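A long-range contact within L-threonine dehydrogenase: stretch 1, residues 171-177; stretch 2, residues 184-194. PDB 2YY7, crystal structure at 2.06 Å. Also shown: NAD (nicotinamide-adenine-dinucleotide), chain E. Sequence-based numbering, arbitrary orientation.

Stretch 1 171-177: PGLISWS
Stretch 2 184-194: TTDYAVDIFYK

This is a small strand-on-helix contact, apolar at its centre and bridged by water at both ends, with 348 Å² buried between the stretches. Residues 172-174 form a strand and residues 187-194 lie in a helix that continues later in the chain. Their axes run nearly parallel, at 27°, and approach to 7.9 Å. Gly172 CA lies 5.2 Å from Thr185 CA, and Ile174 CA lies 5.5 Å from Val189 CA.

The strand is extended, with phi/psi of -63/127 at Gly172, -100/144 at Leu173 and -121/128 at Ile174. Helical turns include Ile191 N to Tyr187 O (2.9 Å) and Lys194 N to Asp190 O (2.9 Å).

Gly172 permits the close approach at the first end. Thr185 (chi1 p) points toward the strand, and its OG1 sits 3.2 Å from Gly172 CA. A CB on Gly172 would fall 2.4 Å from Thr185 CG2, a clash.

Ile174 (m, t) supplies the apolar centre. Its CG1 lies 3.7 Å from Ala188 CB. Its CG2 lies 4.1 Å from CG2 of Val189 (chi1 t) and 4.4 Å from CE2 of Phe192 (chi1 m), whose ring it meets obliquely.

No direct hydrogen bond between the stretches is clear, so water does much of the polar linking. Water 1 lies within hydrogen-bonding reach of Leu173 O (2.8 Å) and also hydrogen-bonds Thr185 OG1 (2.7 Å). Water 2 bonds Thr185 O at 2.8 Å and, weakly, Leu173 O at 3.1 Å. At the far end, water 3 donates to Ser175 O (2.6 Å) and hydrogen-bonds Tyr193 OH (2.6 Å). Tyr193 (chi1 m, chi2 86°) brings its OH within 2.9 Å of Trp176 O.

Leu173 (m, t) points away from the helix. Its backbone N donates to NAD O7N at 2.9 Å, so the same strand also bonds the cofactor's carboxamide oxygen.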

ATOM      1  N   PRO A 171      18.573  -1.371   3.839  1.00 10.99           N
ATOM      2  CA  PRO A 171      18.514  -0.465   4.987  1.00 11.19           C
ATOM      3  C   PRO A 171      19.243   0.794   4.485  1.00 11.55           C
ATOM      4  O   PRO A 171      19.456   0.930   3.282  1.00 11.68           O
ATOM      5  CB  PRO A 171      19.290  -1.219   6.071  1.00 12.04           C
ATOM      6  CG  PRO A 171      20.230  -2.073   5.307  1.00 11.48           C
ATOM      7  CD  PRO A 171      19.403  -2.551   4.139  1.00 10.56           C
ATOM      8  N   GLY A 172      19.610   1.717   5.369  1.00 10.88           N
ATOM      9  CA  GLY A 172      20.321   2.905   4.909  1.00 10.69           C
ATOM     10  C   GLY A 172      21.660   2.492   4.311  1.00 11.25           C
ATOM     11  O   GLY A 172      22.431   1.792   4.969  1.00 11.54           O
ATOM     12  N   LEU A 173      21.947   2.919   3.081  1.00 10.94           N
ATOM     13  CA  LEU A 173      23.201   2.540   2.419  1.00 11.22           C
ATOM     14  C   LEU A 173      24.304   3.596   2.459  1.00 11.43           C
ATOM     15  O   LEU A 173      24.048   4.794   2.339  1.00 11.72           O
ATOM     16  CB  LEU A 173      22.935   2.143   0.959  1.00 10.56           C
ATOM     17  CG  LEU A 173      21.966   0.990   0.699  1.00  7.53           C
ATOM     18  CD1 LEU A 173      22.070   0.576  -0.764  1.00  8.81           C
ATOM     19  CD2 LEU A 173      22.290  -0.195   1.601  1.00  7.05           C
ATOM     20  N   ILE A 174      25.541   3.127   2.593  1.00 12.34           N
ATOM     21  CA  ILE A 174      26.709   3.997   2.688  1.00 13.02           C
ATOM     22  C   ILE A 174      27.728   3.715   1.579  1.00 13.39           C
ATOM     23  O   ILE A 174      28.128   2.570   1.374  1.00 14.09           O
ATOM     24  CB  ILE A 174      27.368   3.809   4.071  1.00 12.34           C
ATOM     25  CG1 ILE A 174      26.336   4.126   5.163  1.00 13.87           C
ATOM     26  CG2 ILE A 174      28.593   4.711   4.208  1.00 13.11           C
ATOM     27  CD1 ILE A 174      26.604   3.453   6.500  1.00 15.78           C
ATOM     28  N   SER A 175      28.143   4.755   0.864  1.00 13.69           N
ATOM     29  CA  SER A 175      29.107   4.580  -0.218  1.00 13.88           C
ATOM     30  C   SER A 175      30.044   5.774  -0.371  1.00 13.50           C
ATOM     31  O   SER A 175      29.792   6.850   0.168  1.00 12.79           O
ATOM     32  CB  SER A 175      28.385   4.343  -1.543  1.00 12.96           C
ATOM     33  OG  SER A 175      27.694   5.513  -1.942  1.00 18.97           O
ATOM     34  N   TRP A 176      31.110   5.565  -1.141  1.00 13.15           N
ATOM     35  CA  TRP A 176      32.133   6.576  -1.389  1.00 13.58           C
ATOM     36  C   TRP A 176      32.234   7.029  -2.848  1.00 13.60           C
ATOM     37  O   TRP A 176      32.831   8.065  -3.132  1.00 11.71           O
ATOM     38  CB  TRP A 176      33.502   6.027  -0.967  1.00 12.79           C
ATOM     39  CG  TRP A 176      33.813   4.705  -1.623  1.00 13.63           C
ATOM     40  CD1 TRP A 176      33.587   3.457  -1.108  1.00 13.09           C
ATOM     41  CD2 TRP A 176      34.324   4.503  -2.947  1.00 13.40           C
ATOM     42  NE1 TRP A 176      33.923   2.494  -2.029  1.00 12.02           N
ATOM     43  CE2 TRP A 176      34.376   3.107  -3.168  1.00 13.49           C
ATOM     44  CE3 TRP A 176      34.741   5.366  -3.972  1.00 16.19           C
ATOM     45  CZ2 TRP A 176      34.830   2.555  -4.373  1.00 13.11           C
ATOM     46  CZ3 TRP A 176      35.193   4.813  -5.171  1.00 13.52           C
ATOM     47  CH2 TRP A 176      35.232   3.420  -5.358  1.00 13.03           C
ATOM     48  N   SER A 177      31.662   6.262  -3.775  1.00 15.53           N
ATOM     49  CA  SER A 177      31.769   6.608  -5.197  1.00 16.38           C
ATOM     50  C   SER A 177      30.797   7.640  -5.759  1.00 16.77           C
ATOM     51  O   SER A 177      31.136   8.352  -6.704  1.00 17.33           O
ATOM     52  CB  SER A 177      31.677   5.342  -6.053  1.00 16.25           C
ATOM     53  OG  SER A 177      30.406   4.735  -5.926  1.00 20.08           O
ATOM     54  N   THR A 184      16.920   9.380   4.193  1.00 13.96           N
ATOM     55  CA  THR A 184      16.959   9.871   5.568  1.00 13.02           C
ATOM     56  C   THR A 184      18.231   9.419   6.281  1.00 12.89           C
ATOM     57  O   THR A 184      18.607   9.967   7.317  1.00 12.97           O
ATOM     58  CB  THR A 184      15.730   9.374   6.358  1.00 12.98           C
ATOM     59  OG1 THR A 184      14.535   9.833   5.717  1.00 11.98           O
ATOM     60  CG2 THR A 184      15.761   9.894   7.776  1.00 12.56           C
ATOM     61  N   THR A 185      18.897   8.421   5.709  1.00 12.34           N
ATOM     62  CA  THR A 185      20.121   7.875   6.280  1.00 11.66           C
ATOM     63  C   THR A 185      21.385   8.477   5.667  1.00 12.08           C
ATOM     64  O   THR A 185      22.499   8.066   5.995  1.00 11.71           O
ATOM     65  CB  THR A 185      20.157   6.344   6.086  1.00 12.18           C
ATOM     66  OG1 THR A 185      19.931   6.029   4.706  1.00 10.62           O
ATOM     67  CG2 THR A 185      19.077   5.673   6.922  1.00  9.77           C
ATOM     68  N   ASP A 186      21.216   9.458   4.786  1.00 11.73           N
ATOM     69  CA  ASP A 186      22.348  10.082   4.108  1.00 11.97           C
ATOM     70  C   ASP A 186      23.419  10.684   5.022  1.00 12.07           C
ATOM     71  O   ASP A 186      24.550  10.900   4.585  1.00 11.94           O
ATOM     72  CB  ASP A 186      21.843  11.147   3.131  1.00 12.34           C
ATOM     73  CG  ASP A 186      21.046  10.555   1.973  1.00 15.87           C
ATOM     74  OD1 ASP A 186      20.763   9.335   1.985  1.00 20.38           O
ATOM     75  OD2 ASP A 186      20.702  11.313   1.048  1.00 14.97           O
ATOM     76  N   TYR A 187      23.083  10.944   6.283  1.00 11.56           N
ATOM     77  CA  TYR A 187      24.066  11.522   7.198  1.00 11.54           C
ATOM     78  C   TYR A 187      25.262  10.587   7.383  1.00 11.09           C
ATOM     79  O   TYR A 187      26.372  11.047   7.647  1.00 10.25           O
ATOM     80  CB  TYR A 187      23.448  11.816   8.574  1.00 11.24           C
ATOM     81  CG  TYR A 187      23.575  10.672   9.557  1.00 12.10           C
ATOM     82  CD1 TYR A 187      22.592   9.687   9.647  1.00 12.97           C
ATOM     83  CD2 TYR A 187      24.709  10.546  10.365  1.00 14.05           C
ATOM     84  CE1 TYR A 187      22.737   8.600  10.520  1.00 11.06           C
ATOM     85  CE2 TYR A 187      24.865   9.461  11.232  1.00 11.93           C
ATOM     86  CZ  TYR A 187      23.875   8.495  11.302  1.00 14.01           C
ATOM     87  OH  TYR A 187      24.034   7.414  12.144  1.00 12.32           O
ATOM     88  N   ALA A 188      25.028   9.280   7.252  1.00 10.64           N
ATOM     89  CA  ALA A 188      26.086   8.284   7.427  1.00 10.82           C
ATOM     90  C   ALA A 188      27.126   8.333   6.307  1.00 11.25           C
ATOM     91  O   ALA A 188      28.172   7.688   6.390  1.00 12.24           O
ATOM     92  CB  ALA A 188      25.482   6.885   7.527  1.00 11.10           C
ATOM     93  N   VAL A 189      26.815   9.078   5.251  1.00 11.44           N
ATOM     94  CA  VAL A 189      27.731   9.255   4.135  1.00 10.47           C
ATOM     95  C   VAL A 189      28.361  10.638   4.305  1.00 10.95           C
ATOM     96  O   VAL A 189      29.583  10.783   4.306  1.00 11.64           O
ATOM     97  CB  VAL A 189      26.994   9.183   2.778  1.00 10.78           C
ATOM     98  CG1 VAL A 189      27.955   9.521   1.633  1.00  9.61           C
ATOM     99  CG2 VAL A 189      26.418   7.786   2.585  1.00  9.13           C
ATOM    100  N   ASP A 190      27.512  11.645   4.474  1.00 11.33           N
ATOM    101  CA  ASP A 190      27.968  13.023   4.646  1.00 12.84           C
ATOM    102  C   ASP A 190      29.014  13.168   5.754  1.00 12.36           C
ATOM    103  O   ASP A 190      30.009  13.878   5.594  1.00 12.87           O
ATOM    104  CB  ASP A 190      26.775  13.926   4.957  1.00 13.53           C
ATOM    105  CG  ASP A 190      25.848  14.103   3.771  1.00 16.01           C
ATOM    106  OD1 ASP A 190      24.754  14.676   3.960  1.00 18.10           O
ATOM    107  OD2 ASP A 190      26.213  13.676   2.655  1.00 17.19           O
ATOM    108  N   ILE A 191      28.780  12.492   6.874  1.00 12.99           N
ATOM    109  CA  ILE A 191      29.682  12.553   8.017  1.00 13.31           C
ATOM    110  C   ILE A 191      31.120  12.232   7.619  1.00 13.87           C
ATOM    111  O   ILE A 191      32.062  12.775   8.192  1.00 13.96           O
ATOM    112  CB  ILE A 191      29.219  11.582   9.130  1.00 13.81           C
ATOM    113  CG1 ILE A 191      30.001  11.843  10.418  1.00 13.95           C
ATOM    114  CG2 ILE A 191      29.391  10.142   8.671  1.00 14.10           C
ATOM    115  CD1 ILE A 191      29.490  11.042  11.607  1.00 13.15           C
ATOM    116  N   PHE A 192      31.291  11.350   6.640  1.00 14.13           N
ATOM    117  CA  PHE A 192      32.631  10.996   6.182  1.00 14.89           C
ATOM    118  C   PHE A 192      33.253  12.137   5.376  1.00 15.19           C
ATOM    119  O   PHE A 192      34.412  12.489   5.585  1.00 15.95           O
ATOM    120  CB  PHE A 192      32.588   9.708   5.345  1.00 13.65           C
ATOM    121  CG  PHE A 192      32.531   8.443   6.174  1.00 13.82           C
ATOM    122  CD1 PHE A 192      33.680   7.934   6.772  1.00 13.25           C
ATOM    123  CD2 PHE A 192      31.325   7.770   6.368  1.00 11.72           C
ATOM    124  CE1 PHE A 192      33.633   6.771   7.552  1.00 11.29           C
ATOM    125  CE2 PHE A 192      31.266   6.610   7.146  1.00 12.01           C
ATOM    126  CZ  PHE A 192      32.423   6.110   7.738  1.00 11.23           C
ATOM    127  N   TYR A 193      32.487  12.729   4.467  1.00 16.10           N
ATOM    128  CA  TYR A 193      33.015  13.825   3.662  1.00 17.47           C
ATOM    129  C   TYR A 193      33.378  15.051   4.495  1.00 16.80           C
ATOM    130  O   TYR A 193      34.411  15.683   4.258  1.00 15.90           O
ATOM    131  CB  TYR A 193      32.021  14.217   2.562  1.00 18.97           C
ATOM    132  CG  TYR A 193      31.956  13.210   1.433  1.00 21.84           C
ATOM    133  CD1 TYR A 193      31.124  12.095   1.509  1.00 24.95           C
ATOM    134  CD2 TYR A 193      32.769  13.347   0.308  1.00 23.46           C
ATOM    135  CE1 TYR A 193      31.104  11.137   0.491  1.00 23.38           C
ATOM    136  CE2 TYR A 193      32.760  12.396  -0.710  1.00 25.12           C
ATOM    137  CZ  TYR A 193      31.927  11.293  -0.612  1.00 24.72           C
ATOM    138  OH  TYR A 193      31.933  10.342  -1.607  1.00 26.10           O
ATOM    139  N   LYS A 194      32.535  15.381   5.471  1.00 15.84           N
ATOM    140  CA  LYS A 194      32.775  16.539   6.326  1.00 17.42           C
ATOM    141  C   LYS A 194      33.871  16.275   7.358  1.00 17.26           C
ATOM    142  O   LYS A 194      34.609  17.185   7.726  1.00 17.18           O
ATOM    143  CB  LYS A 194      31.487  16.954   7.047  1.00 17.82           C
ATOM    144  CG  LYS A 194      30.342  17.332   6.125  1.00 17.86           C
ATOM    145  CD  LYS A 194      30.696  18.502   5.229  1.00 21.71           C
ATOM    146  CE  LYS A 194      29.529  18.845   4.324  1.00 26.45           C
ATOM    147  NZ  LYS A 194      29.890  19.859   3.298  1.00 28.08           N
TER
HETATM  148  PA  NAD E3001      19.656   7.814  -6.388  1.00  9.94           P
HETATM  149  O1A NAD E3001      21.071   8.021  -5.970  1.00 10.01           O
HETATM  150  O2A NAD E3001      18.736   8.948  -6.114  1.00 10.53           O
HETATM  151  O5B NAD E3001      19.577   7.309  -7.886  1.00  8.58           O
HETATM  152  C5B NAD E3001      18.392   7.390  -8.624  1.00  3.91           C
HETATM  153  C4B NAD E3001      18.727   7.469 -10.094  1.00  5.99           C
HETATM  154  O4B NAD E3001      17.503   7.360 -10.822  1.00  7.54           O
HETATM  155  C3B NAD E3001      19.399   8.813 -10.464  1.00  7.81           C
HETATM  156  O3B NAD E3001      20.628   8.610 -11.182  1.00  8.85           O
HETATM  157  C2B NAD E3001      18.308   9.534 -11.266  1.00  7.51           C
HETATM  158  O2B NAD E3001      18.841  10.393 -12.259  1.00  8.79           O
HETATM  159  C1B NAD E3001      17.522   8.350 -11.848  1.00  8.55           C
HETATM  160  N9A NAD E3001      16.174   8.727 -12.298  1.00  8.89           N
HETATM  161  C8A NAD E3001      15.281   9.560 -11.625  1.00 10.09           C
HETATM  162  N7A NAD E3001      14.175   9.672 -12.374  1.00  8.19           N
HETATM  163  C5A NAD E3001      14.353   8.914 -13.479  1.00  9.44           C
HETATM  164  C6A NAD E3001      13.547   8.704 -14.586  1.00  8.67           C
HETATM  165  N6A NAD E3001      12.407   9.350 -14.715  1.00  7.69           N
HETATM  166  N1A NAD E3001      13.997   7.896 -15.597  1.00  8.28           N
HETATM  167  C2A NAD E3001      15.240   7.286 -15.525  1.00  9.67           C
HETATM  168  N3A NAD E3001      16.072   7.505 -14.444  1.00  8.46           N
HETATM  169  C4A NAD E3001      15.610   8.324 -13.444  1.00  7.80           C
HETATM  170  O3  NAD E3001      19.038   6.584  -5.561  1.00  9.50           O
HETATM  171  PN  NAD E3001      19.767   5.239  -5.017  1.00  9.35           P
HETATM  172  O1N NAD E3001      20.699   4.647  -6.033  1.00  7.46           O
HETATM  173  O2N NAD E3001      20.182   5.542  -3.621  1.00 14.18           O
HETATM  174  O5D NAD E3001      18.492   4.242  -4.888  1.00  8.59           O
HETATM  175  C5D NAD E3001      18.141   3.354  -5.959  1.00  7.19           C
HETATM  176  C4D NAD E3001      16.949   2.470  -5.498  1.00  6.92           C
HETATM  177  O4D NAD E3001      17.258   1.848  -4.265  1.00  6.26           O
HETATM  178  C3D NAD E3001      15.667   3.263  -5.229  1.00  9.06           C
HETATM  179  O3D NAD E3001      14.550   2.447  -5.571  1.00 10.26           O
HETATM  180  C2D NAD E3001      15.662   3.431  -3.728  1.00  9.11           C
HETATM  181  O2D NAD E3001      14.345   3.699  -3.309  1.00 10.15           O
HETATM  182  C1D NAD E3001      16.258   2.104  -3.255  1.00  6.43           C
HETATM  183  N1N NAD E3001      16.819   2.255  -1.892  1.00  6.65           N
HETATM  184  C2N NAD E3001      17.952   3.018  -1.697  1.00  5.39           C
HETATM  185  C3N NAD E3001      18.471   3.154  -0.414  1.00  7.35           C
HETATM  186  C7N NAD E3001      19.769   3.879  -0.185  1.00  7.03           C
HETATM  187  O7N NAD E3001      20.145   4.014   1.141  1.00  9.20           O
HETATM  188  N7N NAD E3001      20.491   4.405  -1.191  1.00 11.22           N
HETATM  189  C4N NAD E3001      17.831   2.538   0.679  1.00  5.97           C
HETATM  190  C5N NAD E3001      16.699   1.747   0.461  1.00  4.61           C
HETATM  191  C6N NAD E3001      16.185   1.625  -0.815  1.00  2.20           C
HETATM  192  O   HOH W   1      21.840   6.449   2.907  1.00 14.87           O
HETATM  193  O   HOH W   2      23.020   5.378   5.253  1.00 53.03           O
HETATM  194  O   HOH W   3      29.785   8.824  -1.527  1.00 26.46           O